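Local coordinates for bottromycin amidohydrolase (Streptomyces purpureus, PDB 6I5S), which acts as the thiazoline-specific amidohydrolase and gatekeeper of bottromycin biosynthesis, probably hydrolysing its substrate at a two-zinc centre, at residues G89-H94 against A383-V388; G266-P271 against R342-T347. All coordinates share one frame; numbering follows the deposited sequence. Where two conformers were deposited one is given.

Interaction 1 of 2, residues G89-H94 against A383-V388; sequences GFVDAH and ADAYDV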
loop_
_atom_site.group_PDB
_atom_site.type_symbol
_atom_site.label_atom_id
_atom_site.label_comp_id
_atom_site.label_asym_id
_atom_site.label_seq_id
_atom_site.Cartn_x
_atom_site.Cartn_y
_atom_site.Cartn_z
ATOM N N GLY A 89 0.171 -12.213 -4.497
ATOM C CA GLY A 89 0.676 -10.875 -4.736
ATOM C C GLY A 89 0.362 -9.965 -3.566
ATOM O O GLY A 89 -0.649 -10.136 -2.898
ATOM N N PHE A 90 1.261 -9.003 -3.329
ATOM C CA PHE A 90 1.135 -8.065 -2.218
ATOM C C PHE A 90 0.192 -6.919 -2.560
ATOM O O PHE A 90 0.007 -6.550 -3.732
ATOM C CB PHE A 90 2.506 -7.462 -1.851
ATOM C CG PHE A 90 3.567 -8.491 -1.642
ATOM C CD1 PHE A 90 3.290 -9.669 -0.978
ATOM C CD2 PHE A 90 4.822 -8.299 -2.142
ATOM C CE1 PHE A 90 4.262 -10.673 -0.850
ATOM C CE2 PHE A 90 5.810 -9.316 -2.001
ATOM C CZ PHE A 90 5.497 -10.481 -1.337
ATOM N N VAL A 91 -0.381 -6.341 -1.499
ATOM C CA VAL A 91 -1.288 -5.200 -1.607
ATOM C C VAL A 91 -0.734 -4.076 -0.759
ATOM O O VAL A 91 -0.634 -4.206 0.476
ATOM C CB VAL A 91 -2.713 -5.546 -1.153
ATOM C CG1 VAL A 91 -3.650 -4.322 -1.497
ATOM C CG2 VAL A 91 -3.184 -6.842 -1.846
ATOM N N ASP A 92 -0.372 -2.958 -1.399
ATOM C CA ASP A 92 -0.084 -1.748 -0.626
ATOM C C ASP A 92 -1.418 -1.128 -0.205
ATOM O O ASP A 92 -2.150 -0.563 -1.034
ATOM C CB ASP A 92 0.777 -0.751 -1.398
ATOM C CG ASP A 92 1.207 0.433 -0.534
ATOM O OD1 ASP A 92 2.224 1.035 -0.850
ATOM O OD2 ASP A 92 0.505 0.779 0.464
ATOM N N ALA A 93 -1.724 -1.237 1.070
ATOM C CA ALA A 93 -3.051 -0.849 1.567
ATOM C C ALA A 93 -3.251 0.661 1.730
ATOM O O ALA A 93 -4.360 1.099 2.104
ATOM C CB ALA A 93 -3.330 -1.553 2.870
ATOM N N HIS A 94 -2.257 1.473 1.423
ATOM C CA HIS A 94 -2.440 2.917 1.480
ATOM C C HIS A 94 -1.435 3.560 0.536
ATOM O O HIS A 94 -0.388 4.015 0.986
ATOM C CB HIS A 94 -2.229 3.437 2.889
ATOM C CG HIS A 94 -2.715 4.855 3.120
ATOM N ND1 HIS A 94 -3.631 5.183 4.100
ATOM C CD2 HIS A 94 -2.415 6.020 2.491
ATOM C CE1 HIS A 94 -3.886 6.480 4.041
ATOM N NE2 HIS A 94 -3.142 7.019 3.099
ATOM N N ALA A 383 -3.733 -11.824 2.226
ATOM C CA ALA A 383 -5.099 -12.288 2.490
ATOM C C ALA A 383 -5.988 -11.244 3.184
ATOM O O ALA A 383 -7.147 -11.082 2.826
ATOM C CB ALA A 383 -5.040 -13.557 3.341
ATOM N N ASP A 384 -5.479 -10.565 4.226
ATOM C CA ASP A 384 -6.357 -9.624 4.930
ATOM C C ASP A 384 -6.583 -8.365 4.111
ATOM O O ASP A 384 -7.627 -7.715 4.246
ATOM C CB ASP A 384 -5.771 -9.295 6.296
ATOM C CG ASP A 384 -6.258 -10.250 7.384
ATOM O OD1 ASP A 384 -6.928 -11.236 7.049
ATOM O OD2 ASP A 384 -6.007 -9.994 8.577
ATOM N N ALA A 385 -5.637 -8.014 3.246
ATOM C CA ALA A 385 -5.871 -6.882 2.336
ATOM C C ALA A 385 -6.903 -7.233 1.268
ATOM O O ALA A 385 -7.758 -6.417 0.916
ATOM C CB ALA A 385 -4.576 -6.418 1.695
ATOM N N TYR A 386 -6.866 -8.440 0.739
ATOM C CA TYR A 386 -7.918 -8.800 -0.215
ATOM C C TYR A 386 -9.273 -8.774 0.483
ATOM O O TYR A 386 -10.271 -8.344 -0.082
ATOM C CB TYR A 386 -7.645 -10.171 -0.816
ATOM C CG TYR A 386 -6.378 -10.158 -1.681
ATOM C CD1 TYR A 386 -6.255 -9.263 -2.737
ATOM C CD2 TYR A 386 -5.311 -11.018 -1.432
ATOM C CE1 TYR A 386 -5.115 -9.216 -3.525
ATOM C CE2 TYR A 386 -4.130 -10.977 -2.224
ATOM C CZ TYR A 386 -4.056 -10.060 -3.261
ATOM O OH TYR A 386 -2.950 -9.973 -4.095
ATOM N N ASP A 387 -9.314 -9.178 1.751
ATOM C CA ASP A 387 -10.590 -9.119 2.494
ATOM C C ASP A 387 -11.075 -7.685 2.721
ATOM O O ASP A 387 -12.280 -7.400 2.539
ATOM C CB ASP A 387 -10.474 -9.846 3.849
ATOM C CG ASP A 387 -10.594 -11.345 3.714
ATOM O OD1 ASP A 387 -10.857 -11.836 2.594
ATOM O OD2 ASP A 387 -10.438 -12.035 4.732
ATOM N N VAL A 388 -10.178 -6.783 3.090
ATOM C CA VAL A 388 -10.611 -5.402 3.357
ATOM C C VAL A 388 -11.102 -4.728 2.078
ATOM O O VAL A 388 -11.958 -3.821 2.123
ATOM C CB VAL A 388 -9.478 -4.578 4.022
ATOM C CG1 VAL A 388 -8.425 -4.079 3.021
ATOM C CG2 VAL A 388 -10.110 -3.411 4.793
#
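Val-91 reaches from its strand to the helix 383-388, where Ala-385 and Tyr-386 receive it. Its CB lies 3.5 Å from CB of Ala-385, a closeness that suits alanine, the smallest residue with a side chain. CG1, anti to the backbone N (chi1 -172°), stays beside the same methyl at 3.9 Å from Ala-385 CB. CG2, anti to the carbonyl carbon, sits over one face of the Tyr-386 ring, 29° off the normal, as a CH-pi contact; its nearest ring atom is Tyr-386 CE1 at 3.5 Å. The strand belongs to the metal-binding core of the amidohydrolase: further along, Asp-92 forms an Asx turn, OD2 accepting from His-94 N at 3.0 Å, and His-94 binds zinc together with His-96, Asp-348 and the carboxylated lysine at 183. Tyrosine suits its place because the ring packs apolar carbon while its hydroxyl serves a buried carbonyl: Tyr-386 OH donates to Gly-89 O at 2.6 Å, approaching from above the carbonyl plane. An alanine at Tyr-386 would probably cost Gly-89 O this donor and open a gap beside Val-91 CG2. The axes of strand 90-92 and helix 383-388, 8.1 Å apart at closest, cross at 56°.

Interaction 2 of 2, residues G266-P271 against R342-T347; sequences GHFVCP and RLLVGT
Val-269 O is gripped by two groups of segment 342-347: Leu-344 N donates to it at 3.0 Å, and the CA-H of Leu-343 adds a weaker contact. Arg-342 O is held in the same way, by Val-269 N at 2.9 Å and by the CA-H of Phe-268. With the nearly straight bond from Arg-342 N to His-267 O (2.8 Å), these form the ladder of a parallel pair, in which strand 268-270 is the middle of three, between 226-228 and 342-343. Largely helical chain links strands 268-270 and 342-343, consistent with the (beta/alpha)8 barrel of the amidohydrolase superfamily.

Phe-268 and Arg-342 stand side by side on one face of the sheet. Arg-342 CD lies over the phenyl face as a CH-pi contact, 4.2 Å from the centroid of the Phe-268 ring, and the bend at chi3 (77°) brings NE near Phe-268 CE1. Phe-268 CZ in turn sits over the centre of the guanidinium, 3.4 Å from Arg-342 CZ, with the two planes 34° apart. A water at the guanidinium edge joins NH1 to Gly-266 O, while NH2 makes salt bridges to Asp-384 and Asp-387. On the other face Val-269 CB meets Leu-343 CD2 at 4.1 Å. Further on, Cys-270 SG lies 3.7 Å from Gly-346 N, and a side chain on Gly-346 would run into that sulfur. Arginine thus lends its aliphatic stem and flat head to the phenyl ring, while the two carboxylates probably balance its charge and fix its rotation.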
loop_
_atom_site.group_PDB
_atom_site.type_symbol
_atom_site.label_atom_id
_atom_site.label_comp_id
_atom_site.label_asym_id
_atom_site.label_seq_id
_atom_site.Cartn_x
_atom_site.Cartn_y
_atom_site.Cartn_z
ATOM N N GLY A 266 -11.215 -7.801 15.259
ATOM C CA GLY A 266 -11.894 -7.984 14.005
ATOM C C GLY A 266 -11.859 -6.818 13.060
ATOM O O GLY A 266 -12.330 -6.955 11.931
ATOM N N HIS A 267 -11.311 -5.689 13.454
ATOM C CA HIS A 267 -11.318 -4.531 12.586
ATOM C C HIS A 267 -9.961 -4.337 11.912
ATOM O O HIS A 267 -8.908 -4.679 12.464
ATOM C CB HIS A 267 -11.734 -3.320 13.392
ATOM C CG HIS A 267 -13.143 -3.438 13.891
ATOM N ND1 HIS A 267 -13.460 -3.516 15.225
ATOM C CD2 HIS A 267 -14.318 -3.575 13.217
ATOM C CE1 HIS A 267 -14.766 -3.657 15.361
ATOM N NE2 HIS A 267 -15.311 -3.685 14.159
ATOM N N PHE A 268 -10.009 -3.801 10.683
ATOM C CA PHE A 268 -8.830 -3.633 9.850
ATOM C C PHE A 268 -8.156 -2.328 10.217
ATOM O O PHE A 268 -8.803 -1.280 10.205
ATOM C CB PHE A 268 -9.182 -3.613 8.385
ATOM C CG PHE A 268 -9.736 -4.933 7.869
ATOM C CD1 PHE A 268 -8.889 -5.938 7.471
ATOM C CD2 PHE A 268 -11.094 -5.166 7.851
ATOM C CE1 PHE A 268 -9.385 -7.138 7.008
ATOM C CE2 PHE A 268 -11.598 -6.346 7.369
ATOM C CZ PHE A 268 -10.734 -7.337 6.936
ATOM N N VAL A 269 -6.853 -2.402 10.516
ATOM C CA VAL A 269 -6.039 -1.273 10.954
ATOM C C VAL A 269 -4.819 -1.182 10.039
ATOM O O VAL A 269 -4.082 -2.143 9.929
ATOM C CB VAL A 269 -5.600 -1.448 12.424
ATOM C CG1 VAL A 269 -4.599 -0.381 12.806
ATOM C CG2 VAL A 269 -6.814 -1.406 13.310
ATOM N N CYS A 270 -4.607 -0.029 9.411
ATOM C CA CYS A 270 -3.489 0.213 8.497
ATOM C C CYS A 270 -2.626 1.310 9.108
ATOM O O CYS A 270 -2.884 2.495 8.904
ATOM C CB CYS A 270 -4.011 0.604 7.101
ATOM S SG CYS A 270 -2.694 0.792 5.943
ATOM N N PRO A 271 -1.574 0.960 9.866
ATOM C CA PRO A 271 -0.882 1.984 10.679
ATOM C C PRO A 271 0.089 2.876 9.920
ATOM O O PRO A 271 0.476 3.926 10.451
ATOM C CB PRO A 271 -0.150 1.150 11.752
ATOM C CG PRO A 271 0.015 -0.224 11.146
ATOM C CD PRO A 271 -1.222 -0.421 10.247
ATOM N N ARG A 342 -6.933 -6.638 12.648
ATOM C CA ARG A 342 -6.489 -7.206 11.380
ATOM C C ARG A 342 -5.598 -6.156 10.744
ATOM O O ARG A 342 -6.055 -5.209 10.102
ATOM C CB ARG A 342 -7.700 -7.628 10.504
ATOM C CG ARG A 342 -8.551 -8.720 11.175
ATOM C CD ARG A 342 -9.816 -9.070 10.389
ATOM N NE ARG A 342 -9.415 -9.902 9.258
ATOM C CZ ARG A 342 -10.265 -10.425 8.379
ATOM N NH1 ARG A 342 -11.573 -10.229 8.513
ATOM N NH2 ARG A 342 -9.809 -11.142 7.372
ATOM N N LEU A 343 -4.304 -6.360 10.866
ATOM C CA LEU A 343 -3.373 -5.360 10.367
ATOM C C LEU A 343 -3.230 -5.429 8.844
ATOM O O LEU A 343 -3.431 -6.469 8.224
ATOM C CB LEU A 343 -2.009 -5.536 10.991
ATOM C CG LEU A 343 -1.904 -5.139 12.451
ATOM C CD1 LEU A 343 -0.462 -5.513 12.944
ATOM C CD2 LEU A 343 -2.143 -3.711 12.665
ATOM N N LEU A 344 -2.880 -4.285 8.269
ATOM C CA LEU A 344 -2.633 -4.120 6.832
ATOM C C LEU A 344 -1.292 -3.427 6.664
ATOM O O LEU A 344 -0.804 -2.708 7.554
ATOM C CB LEU A 344 -3.757 -3.262 6.160
ATOM C CG LEU A 344 -5.174 -3.789 6.337
ATOM C CD1 LEU A 344 -6.192 -2.705 5.906
ATOM C CD2 LEU A 344 -5.335 -5.042 5.449
ATOM N N VAL A 345 -0.696 -3.624 5.498
ATOM C CA VAL A 345 0.603 -3.055 5.168
ATOM C C VAL A 345 0.379 -1.941 4.167
ATOM O O VAL A 345 0.138 -2.217 2.979
ATOM C CB VAL A 345 1.556 -4.107 4.601
ATOM C CG1 VAL A 345 2.859 -3.486 4.370
ATOM C CG2 VAL A 345 1.670 -5.320 5.490
ATOM N N GLY A 346 0.421 -0.691 4.628
ATOM C CA GLY A 346 0.273 0.443 3.744
ATOM C C GLY A 346 1.377 1.441 4.027
ATOM O O GLY A 346 1.969 1.442 5.106
ATOM N N THR A 347 1.637 2.318 3.047
ATOM C CA THR A 347 2.853 3.122 3.078
ATOM C C THR A 347 2.659 4.627 3.058
ATOM O O THR A 347 3.581 5.345 3.472
ATOM C CB THR A 347 3.752 2.781 1.885
ATOM O OG1 THR A 347 3.097 3.097 0.647
ATOM C CG2 THR A 347 4.132 1.316 1.932
HETATM O O HOH W 1 -13.200 -9.125 10.592
#

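In the fold
The two contacts lie side by side, their centres 9 Å apart, and 266-271/342-347 is nested along the chain inside the loop closed by 89-94/383-388. Segments 89-94 and 342-347 are joined by two probable hydrogen bonds, Ala-93 N to Val-345 O at 2.8 Å and one between Asp-92 OD1 and Thr-347 OG1 at 2.7 Å. On the helix side, Asp-384 O packs on Phe-268 CE1 at 3.3 Å. Both contacts run toward the metal centre: interaction 1 contains the zinc ligand His-94, whose side chain touches Cys-270 of interaction 2, itself about 9 Å by its side chain from a zinc ion. Thr-347 immediately precedes the ligand Asp-348.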